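Local coordinates for protein putative peptidyl-prolyl cis-trans isomerase Cbf2 (PDB 3RFW) that probably catalyses the cis-trans isomerisation of peptidyl-proline bonds and is a SurA-like periplasmic chaperone and virulence factor, at residues Lys95-Phe99 against Ile223-Leu227; Phe177-Ala181 against Tyr200-Leu204; Ile85-Ile91 against Leu227-Phe232; Glu15-Phe20 against Leu40-Tyr44. One frame throughout, in Å; residues are numbered along the deposited sequence.

Contact 1 of 4, residues Lys95-Phe99 against Ile223-Leu227; sequences KVKAF and IENGL
Phe99 swings its ring away from its own backbone N (chi1 -175°) and Ile223 turns its CG2 methyl the same way, trans to N, while CG1 sits beside that nitrogen; these two torsions set ring and branched chain against each other. They belong to a helix-helix crossing at the root of the parvulin-type domain: helix 93-103 leads into the first strand of that domain, and helix 216-246 follows its last one. The short segments cross steeply, at 107° with axes 9.6 Å apart, so the meeting is compact and the closest CA atoms are those of Val96 and Glu224.

Ile223 and Leu227 share the side of the long helix. Ile223 CG2 wedges between Val96 and Phe99, lying 3.7 Å from Phe99 CD2 and 4.0 Å from Val96 CG1, while its CD1 reaches Phe99 CE2; the approach to the ring is oblique. Val96 spreads its two methyls over neighbouring residues of the long helix: CG1 on Ile223, and CG2 on the aliphatic part of Glu224, 3.8 Å from Glu224 CG, beyond which the extended chain carries the carboxylate away from the valine.

Tyr107 touches both Phe99 and Ile223, and Ile91 adds to the apolar cluster from the side of Val96 and Leu227. Leu227, one turn after Ile223, divides its two methyls between Phe99 and the Lys95 carbonyl. Its CD2 meets Phe99 CD1 at 4.1 Å, and its CD1 rests 3.7 Å from the carbonyl oxygen of Lys95, the same O that accepts the helical bond from Phe99 N.

Contact 2 of 4, residues Phe177-Ala181 against Tyr200-Leu204; sequences FTDAA and YHVIL
The CD1 methyl of Ile203 sits over one face of the Phe177 ring in a CH-pi contact, 3.6 Å from the ring centroid and 24° off the normal. It is displaced toward the rim, and its closest carbon is Phe177 CE2, at a tight 3.3 Å. The same CE2 and its neighbour CD2 turn to His201: ND1 lies 3.5 Å from Phe177 CD2, which stands over a face of the imidazole. The two rings are neither stacked nor edge-on, with planes inclined at 55°. Ile203 CD1 also closes on the helix itself, lying 4.2 Å from Ala181 CB and a little farther from Ala180 CB, whose small methyls let the helix come close to the strand.

These contacts are positioned by the chain on each side. Phe177 holds CG trans to its N (chi1 -173°), which drops the ring from helix 175-183 onto the sheet. His201 and Ile203, two apart on strand 199-213, direct their side chains to this same sheet face. The strand is pinned by backbone bonds to Ile118 and Val194 on its two neighbours. His201 NE2 is tied to Thr196 OG1, which helps to set how the imidazole is rotated. His117 meets the rings of both His201 and Phe177, and Leu165 and Phe168 pack on the phenyl from strand 164-168.

The His117 and His201 pair on adjacent central strands is consistent with the conserved histidine pair of the parvulin active site. The imidazole of His201 thus has aromatic neighbours, Phe177 and His117, while Thr196 holds its NE2.

Contact 3 of 4, residues Ile85-Ile91 against Leu227-Phe232; sequences ILNTIKI and LKFEEF
A type I beta turn, Leu86 to Ile89, leads from helix 63-86 into an extended linker laid along helix 216-246, with Leu86 and Phe232 meeting at its start. Leu86 CD1 stands over one face of the Phe232 ring, 3.8 Å from the centroid and 20° off the normal, displaced toward the rim near Phe232 CD1. Ile85 CG2 reaches the adjoining ring carbon, Phe232 CE1, 4.1 Å away. Phe232 comes to this place because CG lies trans to its backbone N (chi1 179°), which carries the ring toward the turn although its CB sets off along the interface.

The turn itself is gripped at Ile85 O, which accepts from both Thr88 N and Thr88 OG1; the hydroxyl bond, with Thr88 OG1 2.9 Å from Ile85 O, lies in the carbonyl plane on a lone pair. Past it, Ile89 is the buried residue of the set. Its CG2 presses on Glu231 CG at 3.4 Å, where the glutamate bends at its second torsion, and its CD1 settles near Phe232 CA.

By this packing the linker between two N-terminal-side helices is held to the long C-terminal-side helix, as suits a SurA-like chaperone whose chaperone part is assembled from both ends of the chain. Val235 and Ile236, farther along that helix, also receive Ile85.

Ile91, two residues after Ile89, packs on the first turn of segment 227-232: CG2 lies 3.9 Å from Leu227 CD1, and CG1 is 3.7 Å from Lys228 N. The extended Lys228 chain reaches the linker, its CE 3.8 Å from Ile89 O.

Contact 4 of 4, residues Glu15-Phe20 against Leu40-Tyr44; sequences EVSEFF and LIQQY
Tyr44 drops as a knob into a hole formed by Glu15, Val16, Phe19 and Phe20, where helices 13-24 and 34-56 of the N-terminal region cross almost squarely, at 85° between the short segments.

One hydrogen bond joins the two helices: Tyr44 OH donates to Glu15 OE2 at 2.7 Å, and OE2 accepts on its lone pair anti to the other carboxylate oxygen. Glu15 can make it because its CG takes the crowded position between N and the carbonyl carbon (chi1 70°), bringing the extended chain across the phenol end, with OE2 at the ring edge. Glu15 OE1 accepts from Ser12 N just ahead of the helix, so both carboxylate oxygens are engaged and the group is probably stabilised as an anion.

Aromatic contacts come next. The edge of Tyr44 is turned toward the face of Phe19 in an offset edge-to-face pair with centroids 5.5 Å apart, and Tyr44 CD2 lies 3.6 Å from Phe19 CB. Phe20 is sandwiched: Leu40 CD2 stands nearly over the centre of one face, 3.8 Å from the centroid, and Phe19 CD2 over the opposite one.

Aliphatic packing fills the rest. Val16 CG2 touches Tyr44 CD1 at 4.0 Å, while Val16 CG1 approaches Ile41 CG1 and also meets the rim of Phe20. Phe29 and Ile11 close over Val16 from its own chain, and Tyr251 of the second subunit packs on Ile41.

Gln43 presents its chain to the edge of the Phe20 ring, CG lying 4.1 Å from Phe20 CZ, and the neighbouring ring carbon, Phe20 CE2, comes within 3.3 Å of Leu40 O.

In the fold
Contacts 2 and 4 are buried, contact 1 partly so, and contact 3 lies at the surface. Contacts 1 and 3 adjoin, with centres about 11 Å apart; both use helix 216-246 and share Leu227, so that both helix 93-103 and the linker before it pack on that one helix. Their chemistry is almost wholly apolar. Contact 2 stands apart in the isomerase domain, its centre about 41 Å from that of contact 1, and combines a phenyl, an imidazole and an isoleucine methyl between a helix and a sheet. Contact 4, about 67 Å from it between centres, is a helix pair near the second subunit, with a phenol-carboxylate hydrogen bond across the segments, which the others lack.

Contact 1 of 4, residues Lys95-Phe99 against Ile223-Leu227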
loop_
_atom_site.group_PDB
_atom_site.type_symbol
_atom_site.label_atom_id
_atom_site.label_comp_id
_atom_site.label_asym_id
_atom_site.label_seq_id
_atom_site.Cartn_x
_atom_site.Cartn_y
_atom_site.Cartn_z
ATOM N N LYS A 95 6.505 15.740 -31.234
ATOM C CA LYS A 95 7.481 15.135 -30.297
ATOM C C LYS A 95 6.953 13.822 -29.681
ATOM O O LYS A 95 7.696 12.858 -29.443
ATOM C CB LYS A 95 7.876 16.145 -29.202
ATOM C CG LYS A 95 8.486 17.470 -29.761
ATOM C CD LYS A 95 9.764 17.877 -28.999
ATOM C CE LYS A 95 10.248 19.308 -29.322
ATOM N NZ LYS A 95 9.262 20.381 -29.002
ATOM N N VAL A 96 5.660 13.794 -29.406
ATOM C CA VAL A 96 5.048 12.611 -28.804
ATOM C C VAL A 96 5.131 11.429 -29.784
ATOM O O VAL A 96 5.705 10.379 -29.489
ATOM C CB VAL A 96 3.552 12.904 -28.516
ATOM C CG1 VAL A 96 2.862 11.665 -27.945
ATOM C CG2 VAL A 96 3.424 14.117 -27.567
ATOM N N LYS A 97 4.580 11.653 -30.973
ATOM C CA LYS A 97 4.705 10.750 -32.115
ATOM C C LYS A 97 6.135 10.328 -32.376
ATOM O O LYS A 97 6.429 9.133 -32.498
ATOM C CB LYS A 97 4.169 11.446 -33.361
ATOM C CG LYS A 97 3.418 10.529 -34.354
ATOM C CD LYS A 97 3.442 9.041 -33.918
ATOM N N ALA A 98 7.028 11.314 -32.482
ATOM C CA ALA A 98 8.452 11.036 -32.731
ATOM C C ALA A 98 9.080 10.136 -31.671
ATOM O O ALA A 98 9.867 9.251 -31.997
ATOM C CB ALA A 98 9.244 12.350 -32.885
ATOM N N PHE A 99 8.713 10.320 -30.399
ATOM C CA PHE A 99 9.236 9.434 -29.350
ATOM C C PHE A 99 8.688 8.005 -29.505
ATOM O O PHE A 99 9.390 7.029 -29.201
ATOM C CB PHE A 99 8.880 9.947 -27.941
ATOM C CG PHE A 99 9.493 9.130 -26.827
ATOM C CD1 PHE A 99 10.729 9.469 -26.296
ATOM C CD2 PHE A 99 8.839 8.013 -26.321
ATOM C CE1 PHE A 99 11.330 8.676 -25.318
ATOM C CE2 PHE A 99 9.415 7.240 -25.298
ATOM C CZ PHE A 99 10.666 7.569 -24.817
ATOM N N ILE A 223 3.275 8.995 -22.886
ATOM C CA ILE A 223 4.514 9.472 -23.513
ATOM C C ILE A 223 4.563 10.987 -23.296
ATOM O O ILE A 223 5.585 11.527 -22.908
ATOM C CB ILE A 223 4.523 9.251 -25.061
ATOM C CG1 ILE A 223 4.473 7.764 -25.441
ATOM C CG2 ILE A 223 5.739 9.925 -25.697
ATOM C CD1 ILE A 223 5.492 6.914 -24.710
ATOM N N GLU A 224 3.435 11.641 -23.555
ATOM C CA GLU A 224 3.312 13.063 -23.398
ATOM C C GLU A 224 3.586 13.544 -21.974
ATOM O O GLU A 224 4.402 14.455 -21.771
ATOM C CB GLU A 224 1.958 13.558 -23.875
ATOM C CG GLU A 224 1.997 15.029 -24.193
ATOM C CD GLU A 224 0.646 15.611 -24.502
ATOM O OE1 GLU A 224 -0.262 14.851 -24.901
ATOM O OE2 GLU A 224 0.512 16.845 -24.396
ATOM N N ASN A 225 2.965 12.883 -20.997
ATOM C CA ASN A 225 3.180 13.181 -19.587
ATOM C C ASN A 225 4.644 13.111 -19.244
ATOM O O ASN A 225 5.173 14.020 -18.627
ATOM C CB ASN A 225 2.414 12.195 -18.700
ATOM C CG ASN A 225 0.934 12.378 -18.788
ATOM O OD1 ASN A 225 0.454 13.382 -19.319
ATOM N ND2 ASN A 225 0.179 11.394 -18.276
ATOM N N GLY A 226 5.296 12.047 -19.691
ATOM C CA GLY A 226 6.719 11.824 -19.431
ATOM C C GLY A 226 7.626 12.820 -20.140
ATOM O O GLY A 226 8.634 13.250 -19.580
ATOM N N LEU A 227 7.302 13.176 -21.385
ATOM C CA LEU A 227 8.048 14.248 -22.048
ATOM C C LEU A 227 7.827 15.621 -21.385
ATOM O O LEU A 227 8.739 16.426 -21.348
ATOM C CB LEU A 227 7.719 14.336 -23.542
ATOM C CG LEU A 227 8.083 13.144 -24.437
ATOM C CD1 LEU A 227 7.485 13.362 -25.833
ATOM C CD2 LEU A 227 9.589 12.945 -24.501
#

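Contact 2 of 4, residues Phe177-Ala181 against Tyr200-Leu204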
loop_
_atom_site.group_PDB
_atom_site.type_symbol
_atom_site.label_atom_id
_atom_site.label_comp_id
_atom_site.label_asym_id
_atom_site.label_seq_id
_atom_site.Cartn_x
_atom_site.Cartn_y
_atom_site.Cartn_z
ATOM N N PHE A 177 15.042 -24.889 -20.991
ATOM C CA PHE A 177 13.620 -25.163 -20.750
ATOM C C PHE A 177 12.751 -24.240 -21.620
ATOM O O PHE A 177 11.902 -24.701 -22.391
ATOM C CB PHE A 177 13.288 -24.976 -19.255
ATOM C CG PHE A 177 11.892 -25.406 -18.881
ATOM C CD1 PHE A 177 10.845 -24.495 -18.890
ATOM C CD2 PHE A 177 11.620 -26.737 -18.562
ATOM C CE1 PHE A 177 9.534 -24.890 -18.575
ATOM C CE2 PHE A 177 10.308 -27.154 -18.289
ATOM C CZ PHE A 177 9.267 -26.214 -18.296
ATOM N N THR A 178 13.003 -22.941 -21.490
ATOM C CA THR A 178 12.395 -21.885 -22.294
ATOM C C THR A 178 12.435 -22.151 -23.810
ATOM O O THR A 178 11.423 -22.000 -24.495
ATOM C CB THR A 178 13.090 -20.540 -21.965
ATOM O OG1 THR A 178 12.830 -20.213 -20.599
ATOM C CG2 THR A 178 12.595 -19.419 -22.840
ATOM N N ASP A 179 13.594 -22.556 -24.317
ATOM C CA ASP A 179 13.745 -22.916 -25.720
ATOM C C ASP A 179 12.756 -23.992 -26.157
ATOM O O ASP A 179 12.049 -23.830 -27.152
ATOM C CB ASP A 179 15.183 -23.371 -26.025
ATOM C CG ASP A 179 16.167 -22.196 -26.140
ATOM O OD1 ASP A 179 15.737 -21.019 -26.020
ATOM O OD2 ASP A 179 17.377 -22.462 -26.331
ATOM N N ALA A 180 12.720 -25.109 -25.448
ATOM C CA ALA A 180 11.817 -26.176 -25.863
ATOM C C ALA A 180 10.342 -25.756 -25.769
ATOM O O ALA A 180 9.540 -26.089 -26.647
ATOM C CB ALA A 180 12.083 -27.458 -25.082
ATOM N N ALA A 181 9.999 -24.982 -24.738
ATOM C CA ALA A 181 8.602 -24.656 -24.476
ATOM C C ALA A 181 8.033 -23.655 -25.497
ATOM O O ALA A 181 6.880 -23.770 -25.915
ATOM C CB ALA A 181 8.418 -24.138 -23.049
ATOM N N TYR A 200 15.844 -33.815 -15.967
ATOM C CA TYR A 200 15.224 -34.093 -17.273
ATOM C C TYR A 200 13.719 -33.814 -17.228
ATOM O O TYR A 200 13.006 -34.403 -16.410
ATOM C CB TYR A 200 15.468 -35.555 -17.687
ATOM C CG TYR A 200 16.919 -35.870 -18.000
ATOM C CD1 TYR A 200 17.786 -36.352 -17.016
ATOM C CD2 TYR A 200 17.446 -35.605 -19.255
ATOM C CE1 TYR A 200 19.134 -36.588 -17.295
ATOM C CE2 TYR A 200 18.788 -35.832 -19.537
ATOM C CZ TYR A 200 19.625 -36.312 -18.555
ATOM O OH TYR A 200 20.942 -36.531 -18.865
ATOM N N HIS A 201 13.235 -32.923 -18.104
ATOM C CA HIS A 201 11.820 -32.527 -18.091
ATOM C C HIS A 201 11.043 -33.075 -19.274
ATOM O O HIS A 201 11.544 -33.120 -20.387
ATOM C CB HIS A 201 11.653 -31.011 -18.084
ATOM C CG HIS A 201 12.653 -30.287 -17.247
ATOM N ND1 HIS A 201 12.289 -29.326 -16.327
ATOM C CD2 HIS A 201 14.005 -30.343 -17.219
ATOM C CE1 HIS A 201 13.376 -28.800 -15.791
ATOM N NE2 HIS A 201 14.429 -29.399 -16.315
ATOM N N VAL A 202 9.774 -33.380 -19.038
ATOM C CA VAL A 202 8.788 -33.435 -20.098
ATOM C C VAL A 202 7.818 -32.256 -19.981
ATOM O O VAL A 202 7.200 -32.043 -18.930
ATOM C CB VAL A 202 7.998 -34.770 -20.051
ATOM C CG1 VAL A 202 7.042 -34.877 -21.237
ATOM C CG2 VAL A 202 8.973 -35.974 -20.002
ATOM N N ILE A 203 7.633 -31.538 -21.086
ATOM C CA ILE A 203 6.816 -30.320 -21.103
ATOM C C ILE A 203 5.555 -30.541 -21.939
ATOM O O ILE A 203 5.616 -31.129 -23.034
ATOM C CB ILE A 203 7.598 -29.172 -21.708
ATOM C CG1 ILE A 203 8.974 -29.060 -21.040
ATOM C CG2 ILE A 203 6.807 -27.870 -21.620
ATOM C CD1 ILE A 203 9.722 -27.807 -21.424
ATOM N N LEU A 204 4.408 -30.160 -21.383
ATOM C CA LEU A 204 3.184 -30.054 -22.172
ATOM C C LEU A 204 2.764 -28.584 -22.312
ATOM O O LEU A 204 2.527 -27.912 -21.311
ATOM C CB LEU A 204 2.053 -30.855 -21.531
ATOM C CG LEU A 204 0.671 -30.593 -22.110
ATOM C CD1 LEU A 204 0.574 -31.074 -23.569
ATOM C CD2 LEU A 204 -0.384 -31.242 -21.249
#

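Contact 3 of 4, residues Ile85-Ile91 against Leu227-Phe232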
loop_
_atom_site.group_PDB
_atom_site.type_symbol
_atom_site.label_atom_id
_atom_site.label_comp_id
_atom_site.label_asym_id
_atom_site.label_seq_id
_atom_site.Cartn_x
_atom_site.Cartn_y
_atom_site.Cartn_z
ATOM N N ILE A 85 6.343 28.607 -14.350
ATOM C CA ILE A 85 7.211 27.867 -15.269
ATOM C C ILE A 85 6.521 26.633 -15.848
ATOM O O ILE A 85 6.474 26.462 -17.052
ATOM C CB ILE A 85 8.533 27.514 -14.611
ATOM C CG1 ILE A 85 9.289 28.804 -14.298
ATOM C CG2 ILE A 85 9.359 26.594 -15.513
ATOM C CD1 ILE A 85 10.527 28.602 -13.456
ATOM N N LEU A 86 5.898 25.826 -14.998
ATOM C CA LEU A 86 5.129 24.675 -15.487
ATOM C C LEU A 86 4.098 25.061 -16.558
ATOM O O LEU A 86 3.890 24.325 -17.524
ATOM C CB LEU A 86 4.460 23.909 -14.344
ATOM C CG LEU A 86 3.750 22.610 -14.737
ATOM C CD1 LEU A 86 4.736 21.581 -15.372
ATOM C CD2 LEU A 86 3.025 22.020 -13.529
ATOM N N ASN A 87 3.519 26.249 -16.441
ATOM C CA ASN A 87 2.494 26.673 -17.398
ATOM C C ASN A 87 3.040 27.065 -18.777
ATOM O O ASN A 87 2.265 27.260 -19.716
ATOM C CB ASN A 87 1.652 27.828 -16.845
ATOM C CG ASN A 87 0.699 27.390 -15.749
ATOM O OD1 ASN A 87 0.334 28.187 -14.874
ATOM N ND2 ASN A 87 0.326 26.114 -15.760
ATOM N N THR A 88 4.356 27.237 -18.898
ATOM C CA THR A 88 4.939 27.504 -20.216
ATOM C C THR A 88 5.346 26.227 -20.976
ATOM O O THR A 88 6.019 26.319 -21.998
ATOM C CB THR A 88 6.186 28.395 -20.125
ATOM O OG1 THR A 88 7.266 27.637 -19.574
ATOM C CG2 THR A 88 5.925 29.658 -19.284
ATOM N N ILE A 89 5.083 25.051 -20.405
ATOM C CA ILE A 89 5.569 23.801 -20.997
ATOM C C ILE A 89 4.503 23.166 -21.876
ATOM O O ILE A 89 3.393 22.908 -21.427
ATOM C CB ILE A 89 6.063 22.789 -19.948
ATOM C CG1 ILE A 89 6.840 23.492 -18.824
ATOM C CG2 ILE A 89 6.925 21.720 -20.611
ATOM C CD1 ILE A 89 8.348 23.699 -19.099
ATOM N N LYS A 90 4.816 22.992 -23.155
ATOM C CA LYS A 90 3.918 22.280 -24.072
ATOM C C LYS A 90 4.707 21.348 -24.982
ATOM O O LYS A 90 5.712 21.742 -25.576
ATOM C CB LYS A 90 3.079 23.263 -24.898
ATOM N N ILE A 91 4.297 20.090 -25.025
ATOM C CA ILE A 91 4.836 19.169 -26.002
ATOM C C ILE A 91 3.855 19.076 -27.171
ATOM O O ILE A 91 2.685 18.712 -26.991
ATOM C CB ILE A 91 5.051 17.774 -25.386
ATOM C CG1 ILE A 91 5.588 17.898 -23.944
ATOM C CG2 ILE A 91 5.979 16.939 -26.268
ATOM C CD1 ILE A 91 6.910 18.657 -23.821
ATOM N N LEU A 227 7.302 13.176 -21.385
ATOM C CA LEU A 227 8.048 14.248 -22.048
ATOM C C LEU A 227 7.827 15.621 -21.385
ATOM O O LEU A 227 8.739 16.426 -21.348
ATOM C CB LEU A 227 7.719 14.336 -23.542
ATOM C CG LEU A 227 8.083 13.144 -24.437
ATOM C CD1 LEU A 227 7.485 13.362 -25.833
ATOM C CD2 LEU A 227 9.589 12.945 -24.501
ATOM N N LYS A 228 6.605 15.915 -20.936
ATOM C CA LYS A 228 6.333 17.207 -20.276
ATOM C C LYS A 228 7.131 17.345 -18.994
ATOM O O LYS A 228 7.613 18.422 -18.660
ATOM C CB LYS A 228 4.856 17.332 -19.932
ATOM C CG LYS A 228 4.426 18.733 -19.550
ATOM C CD LYS A 228 2.902 18.815 -19.377
ATOM C CE LYS A 228 2.455 20.213 -18.943
ATOM N NZ LYS A 228 1.019 20.258 -18.497
ATOM N N PHE A 229 7.264 16.235 -18.284
ATOM C CA PHE A 229 7.893 16.236 -16.997
ATOM C C PHE A 229 9.379 16.423 -17.188
ATOM O O PHE A 229 9.980 17.240 -16.509
ATOM C CB PHE A 229 7.592 14.938 -16.234
ATOM C CG PHE A 229 8.434 14.750 -14.991
ATOM C CD1 PHE A 229 9.420 13.776 -14.941
ATOM C CD2 PHE A 229 8.247 15.559 -13.875
ATOM C CE1 PHE A 229 10.203 13.599 -13.795
ATOM C CE2 PHE A 229 9.019 15.389 -12.726
ATOM C CZ PHE A 229 9.994 14.405 -12.688
ATOM N N GLU A 230 9.961 15.705 -18.153
ATOM C CA GLU A 230 11.384 15.860 -18.456
ATOM C C GLU A 230 11.697 17.294 -18.894
ATOM O O GLU A 230 12.750 17.839 -18.569
ATOM C CB GLU A 230 11.809 14.894 -19.563
ATOM C CG GLU A 230 11.683 13.424 -19.194
ATOM C CD GLU A 230 12.773 12.986 -18.220
ATOM O OE1 GLU A 230 13.947 13.385 -18.437
ATOM O OE2 GLU A 230 12.443 12.300 -17.217
ATOM N N GLU A 231 10.836 17.838 -19.741
ATOM C CA GLU A 231 10.988 19.199 -20.212
ATOM C C GLU A 231 10.875 20.176 -19.036
ATOM O O GLU A 231 11.707 21.056 -18.887
ATOM C CB GLU A 231 9.949 19.511 -21.301
ATOM C CG GLU A 231 9.959 20.966 -21.853
ATOM C CD GLU A 231 11.261 21.358 -22.580
ATOM O OE1 GLU A 231 12.115 20.468 -22.817
ATOM O OE2 GLU A 231 11.461 22.581 -22.843
ATOM N N PHE A 232 9.900 19.956 -18.160
ATOM C CA PHE A 232 9.742 20.784 -16.964
ATOM C C PHE A 232 11.001 20.820 -16.109
ATOM O O PHE A 232 11.463 21.891 -15.723
ATOM C CB PHE A 232 8.558 20.302 -16.122
ATOM C CG PHE A 232 8.350 21.089 -14.859
ATOM C CD1 PHE A 232 8.158 22.463 -14.907
ATOM C CD2 PHE A 232 8.277 20.444 -13.629
ATOM C CE1 PHE A 232 7.932 23.196 -13.759
ATOM C CE2 PHE A 232 8.060 21.165 -12.473
ATOM C CZ PHE A 232 7.890 22.559 -12.541
#

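Contact 4 of 4, residues Glu15-Phe20 against Leu40-Tyr44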
loop_
_atom_site.group_PDB
_atom_site.type_symbol
_atom_site.label_atom_id
_atom_site.label_comp_id
_atom_site.label_asym_id
_atom_site.label_seq_id
_atom_site.Cartn_x
_atom_site.Cartn_y
_atom_site.Cartn_z
ATOM N N GLU A 15 -17.049 33.204 1.151
ATOM C CA GLU A 15 -15.955 32.779 2.003
ATOM C C GLU A 15 -16.096 31.313 2.429
ATOM O O GLU A 15 -15.098 30.651 2.645
ATOM C CB GLU A 15 -15.786 33.700 3.215
ATOM C CG GLU A 15 -16.913 33.590 4.264
ATOM C CD GLU A 15 -16.900 34.755 5.252
ATOM O OE1 GLU A 15 -17.745 35.650 5.088
ATOM O OE2 GLU A 15 -16.045 34.784 6.176
ATOM N N VAL A 16 -17.332 30.837 2.600
ATOM C CA VAL A 16 -17.561 29.438 2.899
ATOM C C VAL A 16 -17.110 28.576 1.714
ATOM O O VAL A 16 -16.380 27.598 1.876
ATOM C CB VAL A 16 -19.029 29.173 3.173
ATOM C CG1 VAL A 16 -19.245 27.667 3.351
ATOM C CG2 VAL A 16 -19.495 29.969 4.468
ATOM N N SER A 17 -17.639 28.924 0.545
ATOM C CA SER A 17 -17.274 28.341 -0.723
ATOM C C SER A 17 -15.760 28.300 -0.980
ATOM O O SER A 17 -15.224 27.235 -1.269
ATOM C CB SER A 17 -17.999 29.079 -1.845
ATOM O OG SER A 17 -17.638 28.563 -3.113
ATOM N N GLU A 18 -15.058 29.413 -0.756
ATOM C CA GLU A 18 -13.611 29.429 -0.931
ATOM C C GLU A 18 -12.894 28.559 0.078
ATOM O O GLU A 18 -11.874 27.922 -0.248
ATOM C CB GLU A 18 -13.048 30.856 -0.901
ATOM C CG GLU A 18 -13.687 31.765 -1.950
ATOM C CD GLU A 18 -12.766 32.892 -2.435
ATOM O OE1 GLU A 18 -11.970 32.621 -3.371
ATOM O OE2 GLU A 18 -12.924 34.059 -1.962
ATOM N N PHE A 19 -13.399 28.535 1.312
ATOM C CA PHE A 19 -12.778 27.675 2.325
ATOM C C PHE A 19 -12.870 26.191 1.912
ATOM O O PHE A 19 -11.951 25.437 2.170
ATOM C CB PHE A 19 -13.408 27.890 3.709
ATOM C CG PHE A 19 -12.771 27.080 4.805
ATOM C CD1 PHE A 19 -11.538 27.452 5.342
ATOM C CD2 PHE A 19 -13.414 25.952 5.318
ATOM C CE1 PHE A 19 -10.916 26.680 6.314
ATOM C CE2 PHE A 19 -12.861 25.244 6.376
ATOM C CZ PHE A 19 -11.586 25.583 6.865
ATOM N N PHE A 20 -13.994 25.772 1.322
ATOM C CA PHE A 20 -14.197 24.344 1.054
ATOM C C PHE A 20 -13.848 23.904 -0.379
ATOM O O PHE A 20 -13.877 22.718 -0.693
ATOM C CB PHE A 20 -15.624 23.901 1.406
ATOM C CG PHE A 20 -15.883 23.831 2.870
ATOM C CD1 PHE A 20 -15.272 22.860 3.647
ATOM C CD2 PHE A 20 -16.678 24.772 3.478
ATOM C CE1 PHE A 20 -15.488 22.821 5.010
ATOM C CE2 PHE A 20 -16.899 24.739 4.833
ATOM C CZ PHE A 20 -16.272 23.781 5.616
ATOM N N LEU A 40 -21.746 22.713 6.247
ATOM C CA LEU A 40 -20.465 23.306 5.873
ATOM C C LEU A 40 -20.404 24.701 6.451
ATOM O O LEU A 40 -19.383 25.089 6.997
ATOM C CB LEU A 40 -20.278 23.346 4.348
ATOM C CG LEU A 40 -20.070 21.958 3.715
ATOM C CD1 LEU A 40 -19.915 22.122 2.231
ATOM C CD2 LEU A 40 -18.845 21.234 4.271
ATOM N N ILE A 41 -21.529 25.402 6.427
ATOM C CA ILE A 41 -21.620 26.688 7.110
ATOM C C ILE A 41 -21.321 26.610 8.617
ATOM O O ILE A 41 -20.514 27.390 9.126
ATOM C CB ILE A 41 -22.939 27.397 6.832
ATOM C CG1 ILE A 41 -23.136 27.561 5.323
ATOM C CG2 ILE A 41 -22.921 28.783 7.501
ATOM C CD1 ILE A 41 -24.518 28.056 4.930
ATOM N N GLN A 42 -21.873 25.603 9.294
ATOM C CA GLN A 42 -21.596 25.359 10.724
ATOM C C GLN A 42 -20.118 25.123 10.952
ATOM O O GLN A 42 -19.537 25.656 11.874
ATOM C CB GLN A 42 -22.318 24.095 11.236
ATOM C CG GLN A 42 -23.813 24.243 11.485
ATOM C CD GLN A 42 -24.365 23.082 12.320
ATOM O OE1 GLN A 42 -25.378 22.466 11.966
ATOM N NE2 GLN A 42 -23.652 22.738 13.399
ATOM N N GLN A 43 -19.576 24.165 10.217
ATOM C CA GLN A 43 -18.162 23.866 10.295
ATOM C C GLN A 43 -17.281 25.132 10.113
ATOM O O GLN A 43 -16.361 25.383 10.899
ATOM C CB GLN A 43 -17.821 22.810 9.261
ATOM C CG GLN A 43 -16.409 22.294 9.395
ATOM C CD GLN A 43 -16.197 20.963 8.675
ATOM O OE1 GLN A 43 -17.160 20.300 8.231
ATOM N NE2 GLN A 43 -14.934 20.558 8.567
ATOM N N TYR A 44 -17.657 25.981 9.164
ATOM C CA TYR A 44 -16.879 27.177 8.842
ATOM C C TYR A 44 -16.965 28.210 9.955
ATOM O O TYR A 44 -15.936 28.772 10.387
ATOM C CB TYR A 44 -17.347 27.792 7.508
ATOM C CG TYR A 44 -16.620 29.090 7.164
ATOM C CD1 TYR A 44 -17.111 30.321 7.598
ATOM C CD2 TYR A 44 -15.369 29.066 6.543
ATOM C CE1 TYR A 44 -16.385 31.495 7.439
ATOM C CE2 TYR A 44 -14.648 30.255 6.326
ATOM C CZ TYR A 44 -15.164 31.462 6.759
ATOM O OH TYR A 44 -14.472 32.638 6.511
#